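Local structure of amine Dehydrogenase (Pseudomonas putida, 1JMX) at residues G4-K8 and L72-K76; G10-M14 and V25-A29. The protein probably catalyses the oxidative deamination of amines, serving as the beta-propeller subunit of a quinohemoprotein enzyme that holds a quinone cofactor and heme c. One frame throughout, in Å; residues are numbered along the deposited sequence.

Interaction 1. Residues G4-K8 and L72-K76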
loop_
_atom_site.group_PDB
_atom_site.type_symbol
_atom_site.label_atom_id
_atom_site.label_comp_id
_atom_site.label_asym_id
_atom_site.label_seq_id
_atom_site.Cartn_x
_atom_site.Cartn_y
_atom_site.Cartn_z
ATOM N N GLY B 4 4.940 -29.862 -30.239
ATOM C CA GLY B 4 5.197 -31.297 -29.839
ATOM C C GLY B 4 4.068 -32.199 -30.313
ATOM O O GLY B 4 3.833 -32.284 -31.527
ATOM N N PRO B 5 3.360 -32.903 -29.407
ATOM C CA PRO B 5 2.259 -33.774 -29.844
ATOM C C PRO B 5 1.049 -32.941 -30.285
ATOM O O PRO B 5 0.642 -32.003 -29.597
ATOM C CB PRO B 5 1.953 -34.590 -28.585
ATOM C CG PRO B 5 2.246 -33.616 -27.487
ATOM C CD PRO B 5 3.557 -32.996 -27.951
ATOM N N ALA B 6 0.510 -33.250 -31.457
ATOM C CA ALA B 6 -0.648 -32.523 -31.958
ATOM C C ALA B 6 -1.850 -32.973 -31.157
ATOM O O ALA B 6 -1.896 -34.114 -30.701
ATOM C CB ALA B 6 -0.864 -32.817 -33.434
ATOM N N LEU B 7 -2.808 -32.074 -30.970
ATOM C CA LEU B 7 -4.018 -32.396 -30.222
ATOM C C LEU B 7 -4.957 -33.311 -31.004
ATOM O O LEU B 7 -5.101 -33.183 -32.223
ATOM C CB LEU B 7 -4.747 -31.118 -29.805
ATOM C CG LEU B 7 -4.228 -30.369 -28.571
ATOM C CD1 LEU B 7 -2.732 -30.106 -28.671
ATOM C CD2 LEU B 7 -5.003 -29.079 -28.402
ATOM N N LYS B 8 -5.590 -34.240 -30.296
ATOM C CA LYS B 8 -6.509 -35.182 -30.915
ATOM C C LYS B 8 -7.913 -34.623 -31.079
ATOM O O LYS B 8 -8.437 -33.964 -30.184
ATOM C CB LYS B 8 -6.551 -36.476 -30.107
ATOM C CG LYS B 8 -5.192 -37.101 -29.907
ATOM C CD LYS B 8 -5.305 -38.568 -29.560
ATOM C CE LYS B 8 -3.929 -39.182 -29.285
ATOM N NZ LYS B 8 -2.971 -38.994 -30.424
ATOM N N LEU B 72 -1.410 -24.458 -30.999
ATOM C CA LEU B 72 -1.252 -25.508 -29.992
ATOM C C LEU B 72 -0.690 -26.851 -30.478
ATOM O O LEU B 72 -0.012 -27.548 -29.718
ATOM C CB LEU B 72 -2.583 -25.737 -29.272
ATOM C CG LEU B 72 -2.875 -24.932 -28.003
ATOM C CD1 LEU B 72 -2.342 -23.517 -28.096
ATOM C CD2 LEU B 72 -4.366 -24.944 -27.742
ATOM N N ASP B 73 -0.991 -27.226 -31.720
ATOM C CA ASP B 73 -0.501 -28.488 -32.274
ATOM C C ASP B 73 1.007 -28.533 -32.458
ATOM O O ASP B 73 1.603 -29.609 -32.448
ATOM C CB ASP B 73 -1.149 -28.793 -33.632
ATOM C CG ASP B 73 -2.567 -29.322 -33.512
ATOM O OD1 ASP B 73 -3.028 -29.629 -32.396
ATOM O OD2 ASP B 73 -3.231 -29.439 -34.559
ATOM N N THR B 74 1.624 -27.370 -32.619
ATOM C CA THR B 74 3.061 -27.312 -32.846
ATOM C C THR B 74 3.787 -26.326 -31.934
ATOM O O THR B 74 5.017 -26.283 -31.919
ATOM C CB THR B 74 3.355 -26.890 -34.316
ATOM O OG1 THR B 74 2.818 -25.578 -34.556
ATOM C CG2 THR B 74 2.720 -27.872 -35.307
ATOM N N CYS B 75 3.021 -25.539 -31.186
ATOM C CA CYS B 75 3.563 -24.511 -30.304
ATOM C C CYS B 75 4.173 -23.356 -31.088
ATOM O O CYS B 75 4.981 -22.603 -30.546
ATOM C CB CYS B 75 4.624 -25.075 -29.354
ATOM S SG CYS B 75 3.997 -26.167 -28.054
ATOM N N LYS B 76 3.769 -23.197 -32.347
ATOM C CA LYS B 76 4.313 -22.134 -33.186
ATOM C C LYS B 76 3.638 -20.771 -33.046
ATOM O O LYS B 76 2.418 -20.664 -33.056
ATOM C CB LYS B 76 4.304 -22.547 -34.664
ATOM C CG LYS B 76 5.156 -21.630 -35.536
ATOM C CD LYS B 76 4.588 -21.445 -36.944
ATOM C CE LYS B 76 4.749 -22.692 -37.808
ATOM N NZ LYS B 76 4.152 -22.497 -39.173
HETATM O O HOH W 1 -4.656 -31.892 -34.356
#
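From P5 to K8 the backbone is extended, with phi between -73° and -84° and psi between 131° and 149°, and it belongs to no strand. L72 and D73 instead have helical angles, and C75 turns into the left-handed region (phi 69°, psi 21°), so L72-K76 makes a tight bend. The two traces come closest at A6 and D73, with CA atoms 4.1 Å apart; the CA atoms of G4 and T74 stand 5.4 Å apart. No backbone-to-backbone hydrogen bond spans the gap, though D73 O stands 3.7 Å from A6 CA.

The carboxylate of D73 carries the polar contact. Its OD1 accepts a hydrogen bond from L7 N at 2.8 Å with an N-H...O angle of 160°, while a water bridges D73 OD2 (2.8 Å) and L7 O (2.5 Å), so one side chain engages both polar backbone atoms of L7, one directly and one through water. OD2 also forms salt bridges with R55 and R349. Next to this, L7 CD2 packs at 4.2 Å from L72 CB, and both leucines reach V25 and F347. K35 NZ donates to both P5 O and L72 O, so one side chain ties both segments.

C75 is disulfide-bonded to C37, near the end of strand 32-38. The bend lies between strand 66-71 and the edge strand 76-82 of the next sheet. An N-terminal tail laid against the loop that leads into this edge strand, with a disulfide linking the two blades, fits the seven-bladed beta-propeller of this subunit.

Interaction 2. Residues G10-M14 and V25-A29; sequences GHEYM and VVDVA
This is the open end of a beta hairpin, where strands 12-18 and 22-27 form the middle of a four-stranded propeller blade. E12-M14 and V25-D27 are extended (phi -80° to -140°, psi 108° to 164°). The axes of 12-14 and 25-27 approach to 4.7 Å, and their directions differ by 141°, an antiparallel pair with marked twist. Y13 and D27 are a non-hydrogen-bonded pair, M14 and V26 a hydrogen-bonded one, each with CA atoms 4.9 Å apart. M14 N donates to V26 O at 3.0 Å, and V26 N to M14 O at 2.7 Å. One step outward the pairing loosens: V28 N to E12 O is a weak bond of 3.4 Å, because V28 (phi -60°, psi -29°) and A29 have helical phi/psi values and turn the chain off the strand.

Y13 (chi1 m) and D27 (chi1 t) share one sheet face. Y13 CE2 lies 3.6 Å from D27 OD2, and Y13 CD2 3.6 Å from V25 CG1. One water meets Y13 OH and D27 OD2, both at 2.7 Å, and H11 ND1 at 3.0 Å; another fills the widening gap, 2.6 Å from E12 O and 3.0 Å from A29 N. D27 OD1 is hydrogen-bonded to S30 OG, and Y13 OH accepts from K8 N. On the other face M14 CB touches V26 CB and V28 CG2, each at 4.1 Å; M14 has chi1 and chi2 t, chi3 m, its end leading away from 25-29.

Strand 345-348 pairs with 12-18 on one side, and 32-38 with 22-27 on the other. Y34 meets the Y13 ring edge-to-face, while M14 and V28 rest on Y310 of strand 309-312, in the preceding blade.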
loop_
_atom_site.group_PDB
_atom_site.type_symbol
_atom_site.label_atom_id
_atom_site.label_comp_id
_atom_site.label_asym_id
_atom_site.label_seq_id
_atom_site.Cartn_x
_atom_site.Cartn_y
_atom_site.Cartn_z
ATOM N N GLY B 10 -11.943 -34.354 -31.275
ATOM C CA GLY B 10 -12.978 -34.883 -30.408
ATOM C C GLY B 10 -12.600 -34.861 -28.932
ATOM O O GLY B 10 -13.467 -34.964 -28.066
ATOM N N HIS B 11 -11.304 -34.756 -28.645
ATOM C CA HIS B 11 -10.816 -34.711 -27.270
ATOM C C HIS B 11 -10.958 -33.339 -26.657
ATOM O O HIS B 11 -10.709 -32.330 -27.309
ATOM C CB HIS B 11 -9.346 -35.098 -27.199
ATOM C CG HIS B 11 -9.106 -36.566 -27.295
ATOM N ND1 HIS B 11 -8.043 -37.184 -26.680
ATOM C CD2 HIS B 11 -9.776 -37.533 -27.959
ATOM C CE1 HIS B 11 -8.061 -38.471 -26.965
ATOM N NE2 HIS B 11 -9.102 -38.708 -27.742
ATOM N N GLU B 12 -11.296 -33.322 -25.374
ATOM C CA GLU B 12 -11.454 -32.082 -24.633
ATOM C C GLU B 12 -10.113 -31.630 -24.064
ATOM O O GLU B 12 -9.326 -32.445 -23.593
ATOM C CB GLU B 12 -12.468 -32.273 -23.519
ATOM C CG GLU B 12 -12.839 -30.992 -22.812
ATOM C CD GLU B 12 -14.165 -31.105 -22.117
ATOM O OE1 GLU B 12 -14.553 -32.235 -21.754
ATOM O OE2 GLU B 12 -14.833 -30.070 -21.963
ATOM N N TYR B 13 -9.855 -30.330 -24.117
ATOM C CA TYR B 13 -8.602 -29.780 -23.624
ATOM C C TYR B 13 -8.819 -28.482 -22.882
ATOM O O TYR B 13 -9.871 -27.853 -23.000
ATOM C CB TYR B 13 -7.632 -29.536 -24.777
ATOM C CG TYR B 13 -7.168 -30.798 -25.463
ATOM C CD1 TYR B 13 -7.705 -31.187 -26.695
ATOM C CD2 TYR B 13 -6.188 -31.600 -24.887
ATOM C CE1 TYR B 13 -7.270 -32.342 -27.333
ATOM C CE2 TYR B 13 -5.747 -32.755 -25.516
ATOM C CZ TYR B 13 -6.291 -33.120 -26.739
ATOM O OH TYR B 13 -5.839 -34.262 -27.352
ATOM N N MET B 14 -7.802 -28.083 -22.127
ATOM C CA MET B 14 -7.845 -26.852 -21.353
ATOM C C MET B 14 -6.501 -26.159 -21.414
ATOM O O MET B 14 -5.462 -26.791 -21.239
ATOM C CB MET B 14 -8.173 -27.146 -19.889
ATOM C CG MET B 14 -8.065 -25.928 -18.967
ATOM S SD MET B 14 -8.247 -26.356 -17.217
ATOM C CE MET B 14 -9.973 -26.169 -17.062
ATOM N N VAL B 25 -1.233 -27.358 -22.117
ATOM C CA VAL B 25 -2.447 -27.973 -22.619
ATOM C C VAL B 25 -2.746 -29.109 -21.648
ATOM O O VAL B 25 -1.901 -29.969 -21.396
ATOM C CB VAL B 25 -2.271 -28.533 -24.047
ATOM C CG1 VAL B 25 -3.582 -29.123 -24.535
ATOM C CG2 VAL B 25 -1.816 -27.436 -24.989
ATOM N N VAL B 26 -3.926 -29.055 -21.048
ATOM C CA VAL B 26 -4.349 -30.064 -20.100
ATOM C C VAL B 26 -5.359 -30.985 -20.761
ATOM O O VAL B 26 -6.331 -30.534 -21.359
ATOM C CB VAL B 26 -4.981 -29.424 -18.829
ATOM C CG1 VAL B 26 -5.631 -30.494 -17.946
ATOM C CG2 VAL B 26 -3.910 -28.679 -18.033
ATOM N N ASP B 27 -5.066 -32.276 -20.734
ATOM C CA ASP B 27 -5.977 -33.247 -21.286
ATOM C C ASP B 27 -7.026 -33.437 -20.191
ATOM O O ASP B 27 -6.742 -33.998 -19.133
ATOM C CB ASP B 27 -5.242 -34.548 -21.579
ATOM C CG ASP B 27 -6.153 -35.599 -22.153
ATOM O OD1 ASP B 27 -6.453 -36.585 -21.449
ATOM O OD2 ASP B 27 -6.593 -35.422 -23.298
ATOM N N VAL B 28 -8.221 -32.914 -20.433
ATOM C CA VAL B 28 -9.312 -32.988 -19.468
ATOM C C VAL B 28 -9.750 -34.403 -19.078
ATOM O O VAL B 28 -10.186 -34.621 -17.950
ATOM C CB VAL B 28 -10.524 -32.167 -19.960
ATOM C CG1 VAL B 28 -11.722 -32.328 -19.026
ATOM C CG2 VAL B 28 -10.136 -30.702 -20.061
ATOM N N ALA B 29 -9.591 -35.371 -19.975
ATOM C CA ALA B 29 -10.004 -36.745 -19.681
ATOM C C ALA B 29 -9.183 -37.406 -18.572
ATOM O O ALA B 29 -9.735 -37.987 -17.633
ATOM C CB ALA B 29 -9.954 -37.599 -20.959
HETATM O O HOH W 2 -5.424 -36.310 -25.587
HETATM O O HOH W 3 -9.179 -35.001 -22.971
#

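In the fold
Leaving the N terminus, the chain first passes through 4-8, then enters the blade at 10-14 and returns through 25-29, so interaction 2 closes a short hairpin loop. Only after strand 32-38 and most of the next blade does 72-76 come back to the tail, and interaction 1 closes a larger loop with interaction 2 nested inside it. Their centres are 12 Å apart and they touch: K8 N lies 3.0 Å from Y13 OH, and L7 CB 3.7 Å from Y13 CE1. The tail thus bridges two adjacent blades, the first of which is completed by C-terminal strand 345-348, a Velcro-type closure known from many propellers, strands from both termini sharing one blade.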